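Local coordinates for CrmK (Actinoalloteichus sp. WH1-2216-6, PDB 5I1V), which acts as a flavin-dependent oxidase with covalently bound FAD, taking part in the recycling of shunt products during caerulomycin biosynthesis, at the interface of chains A and B. Numbering follows the deposited sequence. Chains: chain A/B, CrmK.

Contact 1: the interface of chains A and B. Residues chain A 112-116, 212-213; chain B 4, 7, 15, 36, 38, 83.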
loop_
_atom_site.group_PDB
_atom_site.type_symbol
_atom_site.label_atom_id
_atom_site.label_comp_id
_atom_site.label_asym_id
_atom_site.label_seq_id
_atom_site.Cartn_x
_atom_site.Cartn_y
_atom_site.Cartn_z
ATOM N N TYR A 112 -11.209 -0.331 -12.233
ATOM C CA TYR A 112 -12.388 0.163 -11.650
ATOM C C TYR A 112 -12.591 1.643 -11.929
ATOM O O TYR A 112 -13.640 2.025 -12.388
ATOM C CB TYR A 112 -12.440 -0.119 -10.124
ATOM C CG TYR A 112 -13.820 0.227 -9.645
ATOM C CD1 TYR A 112 -14.899 -0.580 -9.949
ATOM C CD2 TYR A 112 -14.069 1.448 -9.012
ATOM C CE1 TYR A 112 -16.191 -0.236 -9.557
ATOM C CE2 TYR A 112 -15.349 1.802 -8.621
ATOM C CZ TYR A 112 -16.407 0.976 -8.870
ATOM O OH TYR A 112 -17.663 1.404 -8.459
ATOM N N LYS A 113 -11.597 2.483 -11.700
ATOM C CA LYS A 113 -11.826 3.914 -11.869
ATOM C C LYS A 113 -12.023 4.249 -13.360
ATOM O O LYS A 113 -12.865 5.057 -13.717
ATOM C CB LYS A 113 -10.715 4.738 -11.262
ATOM C CG LYS A 113 -10.624 4.596 -9.744
ATOM C CD LYS A 113 -9.664 5.592 -9.144
ATOM C CE LYS A 113 -9.359 5.250 -7.707
ATOM N NZ LYS A 113 -8.655 6.404 -7.074
ATOM N N ASN A 114 -11.279 3.597 -14.229
ATOM C CA ASN A 114 -11.362 3.944 -15.644
ATOM C C ASN A 114 -12.522 3.323 -16.427
ATOM O O ASN A 114 -12.998 3.912 -17.426
ATOM C CB ASN A 114 -10.055 3.635 -16.340
ATOM C CG ASN A 114 -8.953 4.544 -15.874
ATOM O OD1 ASN A 114 -8.936 5.723 -16.201
ATOM N ND2 ASN A 114 -8.042 4.012 -15.094
ATOM N N TYR A 115 -12.935 2.143 -16.007
ATOM C CA TYR A 115 -13.945 1.399 -16.759
ATOM C C TYR A 115 -15.118 0.900 -15.970
ATOM O O TYR A 115 -16.138 0.496 -16.569
ATOM C CB TYR A 115 -13.290 0.236 -17.489
ATOM C CG TYR A 115 -11.987 0.549 -18.231
ATOM C CD1 TYR A 115 -11.995 1.114 -19.486
ATOM C CD2 TYR A 115 -10.753 0.267 -17.651
ATOM C CE1 TYR A 115 -10.811 1.375 -20.190
ATOM C CE2 TYR A 115 -9.554 0.511 -18.338
ATOM C CZ TYR A 115 -9.596 1.092 -19.600
ATOM O OH TYR A 115 -8.407 1.325 -20.282
ATOM N N GLY A 116 -14.973 0.873 -14.650
ATOM C CA GLY A 116 -16.039 0.451 -13.790
ATOM C C GLY A 116 -16.143 -1.058 -13.636
ATOM O O GLY A 116 -17.166 -1.567 -13.165
ATOM N N PRO A 212 -15.033 -1.586 -23.330
ATOM C CA PRO A 212 -14.332 -2.138 -22.203
ATOM C C PRO A 212 -15.218 -2.198 -21.002
ATOM O O PRO A 212 -15.063 -3.076 -20.192
ATOM C CB PRO A 212 -13.194 -1.132 -21.960
ATOM C CG PRO A 212 -13.468 0.069 -22.810
ATOM C CD PRO A 212 -14.327 -0.431 -23.932
ATOM N N GLU A 213 -16.184 -1.270 -20.903
ATOM C CA GLU A 213 -17.136 -1.287 -19.809
ATOM C C GLU A 213 -17.962 -2.580 -19.730
ATOM O O GLU A 213 -18.620 -2.834 -18.706
ATOM C CB GLU A 213 -18.074 -0.096 -19.923
ATOM C CG GLU A 213 -17.410 1.220 -19.601
ATOM C CD GLU A 213 -16.565 1.781 -20.746
ATOM O OE1 GLU A 213 -16.708 1.369 -21.918
ATOM O OE2 GLU A 213 -15.741 2.662 -20.452
ATOM N N ARG B 4 -7.915 7.580 -25.296
ATOM C CA ARG B 4 -9.161 7.330 -24.617
ATOM C C ARG B 4 -9.778 8.708 -24.308
ATOM O O ARG B 4 -9.072 9.611 -23.873
ATOM C CB ARG B 4 -8.908 6.519 -23.348
ATOM C CG ARG B 4 -10.183 6.099 -22.653
ATOM C CD ARG B 4 -9.908 5.146 -21.488
ATOM N NE ARG B 4 -11.051 5.026 -20.563
ATOM C CZ ARG B 4 -12.200 4.429 -20.868
ATOM N NH1 ARG B 4 -13.182 4.357 -19.972
ATOM N NH2 ARG B 4 -12.391 3.902 -22.076
ATOM N N VAL B 7 -13.103 10.476 -18.985
ATOM C CA VAL B 7 -14.275 9.876 -18.357
ATOM C C VAL B 7 -15.056 10.902 -17.534
ATOM O O VAL B 7 -14.454 11.717 -16.848
ATOM C CB VAL B 7 -13.840 8.707 -17.466
ATOM C CG1 VAL B 7 -15.037 8.149 -16.701
ATOM C CG2 VAL B 7 -13.223 7.633 -18.332
ATOM N N ARG B 15 -19.423 4.364 -9.911
ATOM C CA ARG B 15 -18.130 4.945 -9.491
ATOM C C ARG B 15 -18.212 6.185 -8.656
ATOM O O ARG B 15 -17.253 6.505 -7.982
ATOM C CB ARG B 15 -17.242 5.267 -10.690
ATOM C CG ARG B 15 -16.714 3.976 -11.271
ATOM C CD ARG B 15 -16.001 4.247 -12.566
ATOM N NE ARG B 15 -16.966 4.639 -13.562
ATOM C CZ ARG B 15 -16.655 4.828 -14.845
ATOM N NH1 ARG B 15 -15.403 4.745 -15.248
ATOM N NH2 ARG B 15 -17.587 5.159 -15.703
ATOM N N LEU B 36 -12.194 12.475 -15.240
ATOM C CA LEU B 36 -10.881 11.806 -15.218
ATOM C C LEU B 36 -10.205 11.920 -16.563
ATOM O O LEU B 36 -10.524 11.137 -17.448
ATOM C CB LEU B 36 -11.023 10.291 -14.899
ATOM C CG LEU B 36 -11.680 9.785 -13.647
ATOM C CD1 LEU B 36 -10.841 8.674 -13.003
ATOM C CD2 LEU B 36 -11.961 10.831 -12.621
ATOM N N TYR B 38 -6.950 12.052 -19.344
ATOM C CA TYR B 38 -5.824 11.201 -19.686
ATOM C C TYR B 38 -4.664 11.992 -20.216
ATOM O O TYR B 38 -3.571 11.459 -20.255
ATOM C CB TYR B 38 -6.226 10.158 -20.752
ATOM C CG TYR B 38 -7.207 9.166 -20.174
ATOM C CD1 TYR B 38 -6.783 8.178 -19.287
ATOM C CD2 TYR B 38 -8.571 9.284 -20.430
ATOM C CE1 TYR B 38 -7.701 7.309 -18.729
ATOM C CE2 TYR B 38 -9.500 8.444 -19.849
ATOM C CZ TYR B 38 -9.057 7.444 -19.017
ATOM O OH TYR B 38 -9.962 6.608 -18.440
ATOM N N SER B 83 -5.664 8.925 -13.159
ATOM C CA SER B 83 -5.223 8.159 -14.335
ATOM C C SER B 83 -4.062 8.824 -15.084
ATOM O O SER B 83 -3.675 8.335 -16.152
ATOM C CB SER B 83 -6.393 7.950 -15.325
ATOM O OG SER B 83 -7.511 7.418 -14.659
HETATM O O HOH W 1 -16.060 4.693 -18.466
HETATM O O HOH W 2 -15.062 3.165 -23.252
#
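Two arginines of chain B grip the C-terminal end of helix 104-115 of chain A in this patch of a two-fold interface between copies of a berberine-bridge-type, FAD-linked oxidase; whether the pair is the working form in solution the structure alone does not show. Carbonyls at a helix end lack partners from a following turn, and guanidinium groups suit them. B:Arg15 NH1 donates to the backbone A:Lys113 O at 3.0 Å, approaching from above the carbonyl plane. B:Arg4 NH1 does the same for A:Asn114 O at 2.6 Å, in a noticeably bent bond. Its second bond, a tip-to-tip salt bridge to the carboxylate A:Glu213 OE2 at 3.1 Å, is close to straight (169° at H), in the guanidinium plane and nearly along the C-O axis. A:Tyr115 CE1 lies 3.4 Å above the centre of the B:Arg4 guanidinium, the ring tilted 49° from it. An alanine at B:Arg4 would remove the guanidinium, and with it both bonds, and would probably loosen the hold on the helix end and the packing against A:Tyr115. A:Asn114, CG anti to its carbonyl carbon, suits its place because the amide oxygen OD1 has two in-plane lone pairs for two hydroxyl donors: B:Tyr38 OH at 2.6 Å and B:Ser83 OG at 2.7 Å. The A:Tyr112 ring, steeply turned from the guanidinium, packs CE2 against B:Arg15 CG at 3.7 Å. In the second shell, B:Arg4 NE donates to B:Tyr38 OH at 2.9 Å, so this phenol relays between arginine and asparagine. The extended B:Arg4 chain (CG anti to the backbone N, chi1 -174°) carries the group that far, whereas B:Arg15 bends at chi3. Water 1 joins B:Arg15 to A:Glu213 OE2, and water 2 joins B:Arg4 NH2 to A:Glu213 OE1.

Contact 2: the interface of chains A and B. Residues chain A 109, 125, 327-331; chain B 109, 125, 327-331.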
loop_
_atom_site.group_PDB
_atom_site.type_symbol
_atom_site.label_atom_id
_atom_site.label_comp_id
_atom_site.label_asym_id
_atom_site.label_seq_id
_atom_site.Cartn_x
_atom_site.Cartn_y
_atom_site.Cartn_z
ATOM N N ARG A 109 -7.477 -0.759 -9.166
ATOM C CA ARG A 109 -7.694 0.668 -9.192
ATOM C C ARG A 109 -7.826 1.146 -10.611
ATOM O O ARG A 109 -8.699 1.938 -10.888
ATOM C CB ARG A 109 -6.550 1.431 -8.520
ATOM C CG ARG A 109 -6.680 1.491 -7.016
ATOM C CD ARG A 109 -5.794 2.615 -6.514
ATOM N NE ARG A 109 -4.480 2.084 -6.285
ATOM C CZ ARG A 109 -4.012 1.743 -5.086
ATOM N NH1 ARG A 109 -4.745 1.911 -3.980
ATOM N NH2 ARG A 109 -2.784 1.239 -4.992
ATOM N N MET A 125 -2.228 -6.506 -1.679
ATOM C CA MET A 125 -1.958 -5.360 -2.540
ATOM C C MET A 125 -0.785 -5.521 -3.458
ATOM O O MET A 125 -0.857 -5.109 -4.626
ATOM C CB MET A 125 -1.715 -4.116 -1.683
ATOM C CG MET A 125 -3.004 -3.565 -1.102
ATOM S SD MET A 125 -4.176 -3.063 -2.394
ATOM C CE MET A 125 -3.190 -1.707 -3.091
ATOM N N ALA A 327 -7.842 -5.379 2.418
ATOM C CA ALA A 327 -6.587 -5.716 1.767
ATOM C C ALA A 327 -5.422 -5.673 2.733
ATOM O O ALA A 327 -5.431 -4.897 3.690
ATOM C CB ALA A 327 -6.295 -4.773 0.634
ATOM N N ILE A 328 -4.410 -6.484 2.435
ATOM C CA ILE A 328 -3.165 -6.488 3.182
ATOM C C ILE A 328 -2.152 -5.519 2.548
ATOM O O ILE A 328 -1.830 -5.587 1.329
ATOM C CB ILE A 328 -2.602 -7.931 3.363
ATOM C CG1 ILE A 328 -3.386 -8.642 4.473
ATOM C CG2 ILE A 328 -1.127 -7.924 3.760
ATOM C CD1 ILE A 328 -4.570 -9.392 3.952
ATOM N N PRO A 329 -1.665 -4.589 3.358
ATOM C CA PRO A 329 -0.726 -3.584 2.880
ATOM C C PRO A 329 0.575 -4.179 2.404
ATOM O O PRO A 329 1.069 -5.165 2.967
ATOM C CB PRO A 329 -0.435 -2.722 4.114
ATOM C CG PRO A 329 -1.420 -3.103 5.158
ATOM C CD PRO A 329 -2.040 -4.409 4.788
ATOM N N ASP A 330 1.147 -3.509 1.424
ATOM C CA ASP A 330 2.450 -3.843 0.856
ATOM C C ASP A 330 3.596 -3.069 1.547
ATOM O O ASP A 330 4.748 -3.234 1.184
ATOM C CB ASP A 330 2.437 -3.551 -0.660
ATOM C CG ASP A 330 2.039 -2.101 -0.988
ATOM O OD1 ASP A 330 1.204 -1.495 -0.256
ATOM O OD2 ASP A 330 2.549 -1.574 -1.999
ATOM N N VAL A 331 3.272 -2.236 2.543
ATOM C CA VAL A 331 4.280 -1.489 3.307
ATOM C C VAL A 331 3.894 -1.506 4.772
ATOM O O VAL A 331 2.827 -2.003 5.138
ATOM C CB VAL A 331 4.395 -0.010 2.871
ATOM C CG1 VAL A 331 4.726 0.093 1.387
ATOM C CG2 VAL A 331 3.121 0.738 3.221
ATOM N N ARG B 109 9.485 3.720 -5.998
ATOM C CA ARG B 109 9.773 2.337 -6.421
ATOM C C ARG B 109 10.350 2.402 -7.842
ATOM O O ARG B 109 11.342 1.754 -8.156
ATOM C CB ARG B 109 8.522 1.474 -6.457
ATOM C CG ARG B 109 7.911 1.112 -5.134
ATOM C CD ARG B 109 6.747 0.184 -5.437
ATOM N NE ARG B 109 6.332 -0.463 -4.208
ATOM C CZ ARG B 109 5.266 -0.123 -3.488
ATOM N NH1 ARG B 109 4.465 0.879 -3.879
ATOM N NH2 ARG B 109 5.005 -0.780 -2.357
ATOM N N MET B 125 2.313 6.437 1.468
ATOM C CA MET B 125 2.329 5.796 0.154
ATOM C C MET B 125 1.339 6.345 -0.861
ATOM O O MET B 125 1.695 6.433 -2.038
ATOM C CB MET B 125 2.105 4.298 0.305
ATOM C CG MET B 125 3.284 3.615 1.002
ATOM S SD MET B 125 4.858 3.706 0.095
ATOM C CE MET B 125 4.427 2.587 -1.245
ATOM N N ALA B 327 6.772 3.672 6.091
ATOM C CA ALA B 327 5.681 4.339 5.383
ATOM C C ALA B 327 4.302 4.018 5.954
ATOM O O ALA B 327 4.087 2.976 6.567
ATOM C CB ALA B 327 5.709 4.022 3.880
ATOM N N ILE B 328 3.374 4.939 5.756
ATOM C CA ILE B 328 1.986 4.706 6.102
ATOM C C ILE B 328 1.252 4.069 4.935
ATOM O O ILE B 328 1.306 4.604 3.802
ATOM C CB ILE B 328 1.290 6.005 6.548
ATOM C CG1 ILE B 328 1.735 6.334 7.971
ATOM C CG2 ILE B 328 -0.234 5.859 6.554
ATOM C CD1 ILE B 328 2.638 7.502 8.063
ATOM N N PRO B 329 0.586 2.919 5.197
ATOM C CA PRO B 329 -0.222 2.223 4.178
ATOM C C PRO B 329 -1.348 3.081 3.605
ATOM O O PRO B 329 -1.984 3.851 4.323
ATOM C CB PRO B 329 -0.838 1.038 4.941
ATOM C CG PRO B 329 0.009 0.839 6.147
ATOM C CD PRO B 329 0.672 2.145 6.464
ATOM N N ASP B 330 -1.583 2.901 2.317
ATOM C CA ASP B 330 -2.747 3.417 1.607
ATOM C C ASP B 330 -3.994 2.471 1.585
ATOM O O ASP B 330 -5.022 2.789 0.958
ATOM C CB ASP B 330 -2.299 3.731 0.177
ATOM C CG ASP B 330 -1.713 2.496 -0.527
ATOM O OD1 ASP B 330 -0.839 1.811 0.076
ATOM O OD2 ASP B 330 -2.134 2.203 -1.663
ATOM N N VAL B 331 -3.899 1.309 2.239
ATOM C CA VAL B 331 -5.040 0.385 2.392
ATOM C C VAL B 331 -5.028 -0.169 3.808
ATOM O O VAL B 331 -4.050 0.044 4.529
ATOM C CB VAL B 331 -4.986 -0.789 1.406
ATOM C CG1 VAL B 331 -5.180 -0.276 -0.018
ATOM C CG2 VAL B 331 -3.682 -1.527 1.528
#
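Residues 327-329 of each chain run extended, Asp330 turns away from that course with psi near zero and Val331 returns to it, so that two equivalent loops meet about the two-fold axis of this FAD-linked oxidoreductase pair. A homodimer is plausible but not proved by the crystal. Val331 is the apolar tip of each loop and points at Met125 of the other chain. B:Val331 CG2 presses on A:Met125 CG at 3.4 Å, tighter than usual for carbons, and the twin pair, A:Val331 CG2 to B:Met125 CG, stands at 3.6 Å. A branched valine offers two methyls: CG2 meets the methionine CG while CG1 lies by the sulfur and CE, A:Val331 CG1 being 3.6 Å from B:Met125 CE. Methionine suits this place because its flexible chain, bent at chi2 and chi3, presents CG, SD and CE to the two valine methyls, which reach it end-on. On the axis the pyrrolidine rings of A:Pro329 and B:Pro329 cross obliquely, CB to CB 3.9 Å apart, and their rigidity should help hold the loops' shape. Each Asp330 takes the crowded first torsion, CG between the backbone N and the carbonyl carbon (chi1 55° in chain A), and its carboxylate faces Arg109 of helix 104-115 in the partner. The two salt bridges differ. B:Arg109, extended from CG to NE, donates NH2 to A:Asp330 OD2 at 2.6 Å, a bent bond (119° at H) that meets the oxygen from above the carboxylate plane. A:Arg109, bent at chi3, holds NH1 and NH2 both 3.5 Å from B:Asp330 OD2, the planes crossing obliquely, so neither nitrogen makes a short bond. A:Asp330 OD1 and B:Asp330 OD1 approach to 3.9 Å; if both carboxylates are charged they would repel, and the arginines would probably offset this.

The centres of the C-alpha atoms of contact 1 and contact 2 are about 22 Å apart on the same two-fold interface. Helix 104-115 ties them together: its C-terminal end is received by the partner in contact 1, while Arg109, farther back along the helix, reaches the partner's loop in contact 2. Contact 2 straddles the axis and holds both twins of each pair, whereas contact 1 is off-axis and recurs with the chains exchanged. The helix thus meets the other subunit through the backbone carbonyls and side chains at its end, and through the charged Arg109 beside the apolar loop packing at the axis, which would probably restrain rotation between subunits.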